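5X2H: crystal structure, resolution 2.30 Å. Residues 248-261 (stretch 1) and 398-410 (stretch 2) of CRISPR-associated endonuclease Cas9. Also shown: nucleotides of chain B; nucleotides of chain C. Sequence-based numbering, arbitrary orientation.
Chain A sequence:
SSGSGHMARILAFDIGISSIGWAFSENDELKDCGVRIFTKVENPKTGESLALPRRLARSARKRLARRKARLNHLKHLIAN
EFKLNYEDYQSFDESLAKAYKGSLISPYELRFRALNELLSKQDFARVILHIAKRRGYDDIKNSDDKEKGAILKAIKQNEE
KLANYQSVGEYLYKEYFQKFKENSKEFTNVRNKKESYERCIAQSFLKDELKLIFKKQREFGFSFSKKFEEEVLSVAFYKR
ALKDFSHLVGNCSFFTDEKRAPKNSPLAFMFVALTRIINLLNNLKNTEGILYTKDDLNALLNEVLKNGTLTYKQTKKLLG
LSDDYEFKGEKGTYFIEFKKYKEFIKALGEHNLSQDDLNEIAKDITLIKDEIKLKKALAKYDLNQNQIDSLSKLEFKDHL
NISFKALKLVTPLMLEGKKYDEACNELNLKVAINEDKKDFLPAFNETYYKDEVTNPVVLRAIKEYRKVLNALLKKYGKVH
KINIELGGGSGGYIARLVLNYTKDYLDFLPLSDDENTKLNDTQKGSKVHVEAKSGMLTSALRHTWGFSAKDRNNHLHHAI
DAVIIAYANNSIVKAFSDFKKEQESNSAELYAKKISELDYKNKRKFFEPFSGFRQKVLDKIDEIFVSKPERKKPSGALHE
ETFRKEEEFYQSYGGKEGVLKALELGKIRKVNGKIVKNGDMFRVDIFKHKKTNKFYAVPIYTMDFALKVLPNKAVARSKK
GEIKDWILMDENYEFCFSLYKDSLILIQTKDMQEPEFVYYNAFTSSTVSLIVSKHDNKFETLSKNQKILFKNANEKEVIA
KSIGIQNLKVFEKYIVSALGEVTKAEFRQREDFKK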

# COMPACT_ATOMS: atom_id res chain seq x y z
N LEU A 248 7.86 -13.16 2.25
CA LEU A 248 8.00 -11.89 2.95
C LEU A 248 8.90 -11.96 4.18
O LEU A 248 9.23 -10.92 4.74
CB LEU A 248 6.63 -11.35 3.35
CG LEU A 248 5.65 -11.09 2.21
CD1 LEU A 248 4.35 -10.50 2.73
CD2 LEU A 248 6.28 -10.17 1.17
N VAL A 249 9.29 -13.16 4.61
CA VAL A 249 10.19 -13.28 5.75
C VAL A 249 11.56 -12.74 5.38
O VAL A 249 12.04 -12.93 4.26
CB VAL A 249 10.27 -14.75 6.22
CG1 VAL A 249 11.27 -14.90 7.35
CG2 VAL A 249 8.89 -15.24 6.65
N GLY A 250 12.19 -12.03 6.31
CA GLY A 250 13.51 -11.48 6.09
C GLY A 250 14.59 -12.54 6.10
O GLY A 250 14.36 -13.73 6.33
N ASN A 251 15.82 -12.10 5.83
CA ASN A 251 16.98 -12.97 5.72
C ASN A 251 17.92 -12.77 6.90
O ASN A 251 17.83 -11.80 7.66
CB ASN A 251 17.73 -12.72 4.41
CG ASN A 251 16.92 -13.11 3.19
OD1 ASN A 251 16.10 -14.03 3.25
ND2 ASN A 251 17.15 -12.42 2.08
N CYS A 252 18.84 -13.72 7.04
CA CYS A 252 19.79 -13.72 8.15
C CYS A 252 20.82 -12.61 7.98
O CYS A 252 21.18 -12.22 6.86
CB CYS A 252 20.48 -15.08 8.24
SG CYS A 252 21.81 -15.20 9.46
N SER A 253 21.31 -12.10 9.12
CA SER A 253 22.32 -11.05 9.09
C SER A 253 23.64 -11.57 8.53
O SER A 253 24.36 -10.84 7.84
CB SER A 253 22.53 -10.48 10.49
OG SER A 253 21.33 -9.97 11.02
N PHE A 254 23.98 -12.82 8.84
CA PHE A 254 25.24 -13.42 8.40
C PHE A 254 25.09 -14.08 7.03
O PHE A 254 25.83 -13.75 6.09
CB PHE A 254 25.73 -14.44 9.42
CG PHE A 254 26.00 -13.87 10.78
CD1 PHE A 254 27.10 -13.05 10.99
CD2 PHE A 254 25.16 -14.15 11.85
CE1 PHE A 254 27.35 -12.52 12.25
CE2 PHE A 254 25.42 -13.63 13.11
CZ PHE A 254 26.51 -12.81 13.30
N PHE A 255 24.15 -15.01 6.90
CA PHE A 255 23.94 -15.77 5.68
C PHE A 255 22.71 -15.19 4.97
O PHE A 255 21.58 -15.58 5.23
CB PHE A 255 23.77 -17.25 5.99
CG PHE A 255 24.90 -17.83 6.80
CD1 PHE A 255 26.03 -18.32 6.17
CD2 PHE A 255 24.83 -17.88 8.18
CE1 PHE A 255 27.08 -18.85 6.91
CE2 PHE A 255 25.86 -18.41 8.93
CZ PHE A 255 26.99 -18.89 8.29
N THR A 256 22.96 -14.26 4.05
CA THR A 256 21.88 -13.53 3.39
C THR A 256 21.00 -14.44 2.53
O THR A 256 19.88 -14.05 2.19
CB THR A 256 22.46 -12.41 2.52
OG1 THR A 256 23.36 -12.96 1.56
CG2 THR A 256 23.20 -11.40 3.39
N ASP A 257 21.48 -15.63 2.19
CA ASP A 257 20.70 -16.57 1.38
C ASP A 257 19.82 -17.48 2.23
O ASP A 257 19.17 -18.38 1.67
CB ASP A 257 21.63 -17.41 0.51
CG ASP A 257 22.43 -16.57 -0.47
OD1 ASP A 257 21.95 -15.48 -0.85
OD2 ASP A 257 23.53 -17.01 -0.87
N GLU A 258 19.78 -17.29 3.54
CA GLU A 258 19.00 -18.13 4.44
C GLU A 258 17.91 -17.29 5.08
O GLU A 258 18.12 -16.12 5.43
CB GLU A 258 19.89 -18.75 5.52
CG GLU A 258 21.05 -19.58 4.99
CD GLU A 258 20.63 -20.99 4.61
OE1 GLU A 258 19.68 -21.52 5.22
OE2 GLU A 258 21.27 -21.57 3.70
N LYS A 259 16.73 -17.88 5.24
CA LYS A 259 15.62 -17.19 5.88
C LYS A 259 15.87 -17.07 7.38
O LYS A 259 16.64 -17.83 7.97
CB LYS A 259 14.30 -17.91 5.62
CG LYS A 259 13.95 -18.05 4.14
CD LYS A 259 14.02 -16.71 3.42
CE LYS A 259 12.66 -16.04 3.34
NZ LYS A 259 12.75 -14.76 2.58
N ARG A 260 15.20 -16.10 7.99
CA ARG A 260 15.29 -15.93 9.43
C ARG A 260 14.62 -17.10 10.14
O ARG A 260 13.70 -17.74 9.62
CB ARG A 260 14.65 -14.61 9.85
CG ARG A 260 15.45 -13.40 9.40
CD ARG A 260 14.68 -12.10 9.60
NE ARG A 260 15.49 -10.95 9.23
CZ ARG A 260 15.06 -9.70 9.24
NH1 ARG A 260 13.81 -9.42 9.60
NH2 ARG A 260 15.88 -8.72 8.88
N ALA A 261 15.10 -17.39 11.35
CA ALA A 261 14.58 -18.53 12.09
C ALA A 261 13.32 -18.13 12.86
O ALA A 261 13.26 -17.04 13.43
CB ALA A 261 15.62 -19.06 13.06
N ASP A 398 6.37 -14.66 14.39
CA ASP A 398 7.58 -13.89 14.68
C ASP A 398 8.87 -14.67 14.39
O ASP A 398 8.90 -15.90 14.50
CB ASP A 398 7.58 -13.39 16.13
CG ASP A 398 8.02 -11.94 16.24
OD1 ASP A 398 8.90 -11.52 15.46
OD2 ASP A 398 7.49 -11.23 17.12
N HIS A 399 9.92 -13.95 14.03
CA HIS A 399 11.20 -14.54 13.67
C HIS A 399 12.33 -13.79 14.36
O HIS A 399 12.21 -12.61 14.70
CB HIS A 399 11.45 -14.50 12.15
CG HIS A 399 10.41 -15.21 11.34
ND1 HIS A 399 10.68 -16.36 10.64
CD2 HIS A 399 9.10 -14.93 11.12
CE1 HIS A 399 9.59 -16.77 10.01
NE2 HIS A 399 8.62 -15.91 10.29
N LEU A 400 13.45 -14.50 14.55
CA LEU A 400 14.69 -13.85 14.95
C LEU A 400 15.28 -13.10 13.75
O LEU A 400 14.71 -13.08 12.66
CB LEU A 400 15.68 -14.87 15.49
CG LEU A 400 15.28 -15.71 16.70
CD1 LEU A 400 16.42 -16.65 17.09
CD2 LEU A 400 14.89 -14.84 17.88
N ASN A 401 16.44 -12.49 13.95
CA ASN A 401 17.15 -11.82 12.87
C ASN A 401 18.26 -12.67 12.27
O ASN A 401 18.94 -12.22 11.35
CB ASN A 401 17.71 -10.49 13.36
CG ASN A 401 16.64 -9.43 13.52
OD1 ASN A 401 15.86 -9.19 12.61
ND2 ASN A 401 16.59 -8.80 14.69
N ILE A 402 18.45 -13.90 12.76
CA ILE A 402 19.46 -14.80 12.22
C ILE A 402 18.80 -16.14 11.88
O ILE A 402 17.74 -16.48 12.39
CB ILE A 402 20.64 -15.01 13.20
CG1 ILE A 402 20.13 -15.51 14.55
CG2 ILE A 402 21.42 -13.71 13.36
CD1 ILE A 402 21.21 -15.58 15.61
N SER A 403 19.47 -16.89 11.01
CA SER A 403 18.93 -18.12 10.45
C SER A 403 19.20 -19.32 11.35
O SER A 403 19.92 -19.24 12.35
CB SER A 403 19.52 -18.38 9.06
OG SER A 403 20.92 -18.55 9.13
N PHE A 404 18.61 -20.46 10.98
CA PHE A 404 18.94 -21.73 11.62
C PHE A 404 20.40 -22.09 11.40
O PHE A 404 21.03 -22.69 12.28
CB PHE A 404 18.04 -22.84 11.07
CG PHE A 404 16.70 -22.93 11.74
CD1 PHE A 404 16.53 -22.51 13.05
CD2 PHE A 404 15.61 -23.45 11.06
CE1 PHE A 404 15.30 -22.59 13.66
CE2 PHE A 404 14.38 -23.53 11.66
CZ PHE A 404 14.22 -23.11 12.96
N LYS A 405 20.95 -21.75 10.23
CA LYS A 405 22.35 -22.07 9.95
C LYS A 405 23.28 -21.37 10.93
O LYS A 405 24.25 -21.96 11.41
CB LYS A 405 22.69 -21.70 8.51
CG LYS A 405 24.05 -22.17 8.05
CD LYS A 405 24.34 -21.72 6.63
CE LYS A 405 25.63 -22.33 6.11
NZ LYS A 405 25.99 -21.83 4.76
N ALA A 406 23.00 -20.10 11.24
CA ALA A 406 23.81 -19.38 12.21
C ALA A 406 23.55 -19.87 13.62
O ALA A 406 24.47 -19.88 14.45
CB ALA A 406 23.56 -17.88 12.10
N LEU A 407 22.32 -20.27 13.92
CA LEU A 407 22.00 -20.77 15.26
C LEU A 407 22.71 -22.09 15.53
O LEU A 407 23.16 -22.33 16.66
CB LEU A 407 20.49 -20.93 15.41
CG LEU A 407 19.67 -19.64 15.50
CD1 LEU A 407 18.18 -19.96 15.55
CD2 LEU A 407 20.09 -18.83 16.71
N LYS A 408 22.83 -22.95 14.52
CA LYS A 408 23.52 -24.22 14.69
C LYS A 408 24.99 -24.04 15.05
O LYS A 408 25.59 -24.95 15.62
CB LYS A 408 23.41 -25.06 13.41
CG LYS A 408 22.08 -25.77 13.24
CD LYS A 408 21.95 -26.32 11.83
CE LYS A 408 21.10 -27.58 11.81
NZ LYS A 408 21.79 -28.71 12.50
N LEU A 409 25.57 -22.88 14.74
CA LEU A 409 26.97 -22.60 15.02
C LEU A 409 27.18 -21.84 16.32
O LEU A 409 28.06 -22.19 17.11
CB LEU A 409 27.59 -21.81 13.86
CG LEU A 409 27.56 -22.48 12.49
CD1 LEU A 409 27.93 -21.48 11.40
CD2 LEU A 409 28.50 -23.67 12.46
N VAL A 410 26.37 -20.80 16.56
CA VAL A 410 26.58 -19.94 17.73
C VAL A 410 26.09 -20.62 19.00
O VAL A 410 26.73 -20.51 20.06
CB VAL A 410 25.89 -18.58 17.50
CG1 VAL A 410 26.04 -17.70 18.73
CG2 VAL A 410 26.46 -17.90 16.27
P A B 5 18.07 -10.97 17.23
OP1 A B 5 17.23 -11.96 16.51
OP2 A B 5 18.05 -9.55 16.80
O5' A B 5 17.67 -11.01 18.78
C5' A B 5 17.94 -12.16 19.56
C4' A B 5 17.81 -11.89 21.03
O4' A B 5 18.78 -10.90 21.45
C3' A B 5 16.49 -11.30 21.49
O3' A B 5 15.45 -12.26 21.56
C2' A B 5 16.86 -10.68 22.83
O2' A B 5 16.98 -11.67 23.83
C1' A B 5 18.25 -10.13 22.52
N9 A B 5 18.20 -8.71 22.12
C8 A B 5 18.36 -8.16 20.88
N7 A B 5 18.24 -6.85 20.87
C5 A B 5 17.99 -6.53 22.20
C6 A B 5 17.76 -5.30 22.85
N6 A B 5 17.77 -4.12 22.23
N1 A B 5 17.54 -5.33 24.18
C2 A B 5 17.53 -6.52 24.80
N3 A B 5 17.73 -7.73 24.30
C4 A B 5 17.95 -7.67 22.98
P DA C 18 10.10 -10.41 9.08
OP1 DA C 18 11.37 -11.14 8.83
OP2 DA C 18 9.61 -10.22 10.46
O5' DA C 18 10.23 -8.96 8.41
C5' DA C 18 10.67 -8.83 7.06
C4' DA C 18 10.65 -7.38 6.63
O4' DA C 18 9.28 -6.91 6.54
C3' DA C 18 11.32 -6.43 7.61
O3' DA C 18 12.71 -6.37 7.33
C2' DA C 18 10.62 -5.11 7.30
C1' DA C 18 9.20 -5.57 6.98
N9 DA C 18 8.28 -5.51 8.12
C8 DA C 18 7.91 -6.55 8.94
N7 DA C 18 7.07 -6.20 9.88
C5 DA C 18 6.87 -4.85 9.68
C6 DA C 18 6.08 -3.89 10.34
N6 DA C 18 5.31 -4.17 11.40
N1 DA C 18 6.11 -2.62 9.88
C2 DA C 18 6.88 -2.34 8.82
N3 DA C 18 7.66 -3.15 8.11
C4 DA C 18 7.61 -4.40 8.59
P DC C 17 5.06 -13.24 11.14
OP1 DC C 17 5.87 -14.46 11.40
OP2 DC C 17 4.63 -12.40 12.28
O5' DC C 17 5.84 -12.32 10.09
C5' DC C 17 6.35 -12.90 8.89
C4' DC C 17 6.67 -11.82 7.87
O4' DC C 17 5.45 -11.13 7.50
C3' DC C 17 7.60 -10.73 8.35
O3' DC C 17 8.95 -11.14 8.22
C2' DC C 17 7.27 -9.60 7.37
C1' DC C 17 5.76 -9.77 7.21
N1 DC C 17 4.96 -8.90 8.11
C2 DC C 17 4.80 -7.55 7.80
O2 DC C 17 5.32 -7.10 6.77
N3 DC C 17 4.07 -6.76 8.63
C4 DC C 17 3.53 -7.28 9.73
N4 DC C 17 2.81 -6.47 10.52
C5 DC C 17 3.69 -8.66 10.07
C6 DC C 17 4.41 -9.42 9.24
O HOH W 1 18.63 -9.77 9.54
O HOH W 2 19.03 -21.62 8.11

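Two segments far apart in sequence can be joined largely by main-chain hydrogen bonds, with side chains filling the space around them, and this contact in Cas9 is a compact example. Stretch 1 has no regular helix or strand but makes a type I turn from Phe255 to Glu258; the helix of stretch 2 runs from Phe404. Together they bury 881 Å².

The backbone bonds fall in two places. Ala261 both donates and accepts: its N reaches Ile402 O at 3.0 Å, and its O receives Leu400 N at 2.8 Å, so one residue is gripped through both of its peptide polar groups. Earlier in stretch 1, Ser253 N donates to Asn401 O at 3.3 Å.

Side chains add bonds to the main chain. Beside the Ala261 pair, His399 ND1 makes a weak bond to Arg260 O at 3.5 Å, nearly straight at 159° but long. Sulfur supplies a less familiar polar contact. The CA-to-CB bond of Cys252 (chi1 in t) points toward stretch 2, and its SG accepts from Ser403 N at 3.3 Å. The same SG accepts from Phe255 N at 3.5 Å and, weakly, from Phe254 N at 3.3 Å, so a single atom ties the local fold of stretch 1 to the residue that precedes the helix. Ser403 is the N-cap: its OG accepts a weak capping bond from Ala406 N at 3.3 Å. Its CA also lies 3.4 Å from Lys259 O in a CA-H...O contact.

Apolar packing follows the start of the helix. Ala406 CB lies 4.1 Å from Phe254 CD2 and 4.0 Å from Phe255 CE2, meeting the latter ring at its edge. Ala261 CB approaches Phe404 CD1 at 3.6 Å and Leu407 CD1 at 3.7 Å; Ala261 has 127 Å² covered by the other stretch, the largest such area in the contact.

Two aromatic faces are used by aliphatic carbons. The extended Lys405 side chain lays its CD over the Phe255 ring, 3.8 Å from the centroid and only 11° off the normal. Val249 CG1 sits over the His399 ring in the same manner, 3.8 Å from its centroid and 20° off the normal.

Water completes the polar network. Water 1 donates to Asn251 O at 2.9 Å and to Asn401 O at 3.1 Å while accepting from Arg260 NH2 at 3.0 Å, bridging the stretches. Arg260 NE also bonds Asn251 O at 2.9 Å, and the OD1 of Asn401, whose ND2 also donates to A5 OP2, lies over one face of the guanidinium, 3.5 Å from Arg260 CZ. Water 2 links Glu258 OE1, 3.0 Å away, to Lys405 N, 2.9 Å away.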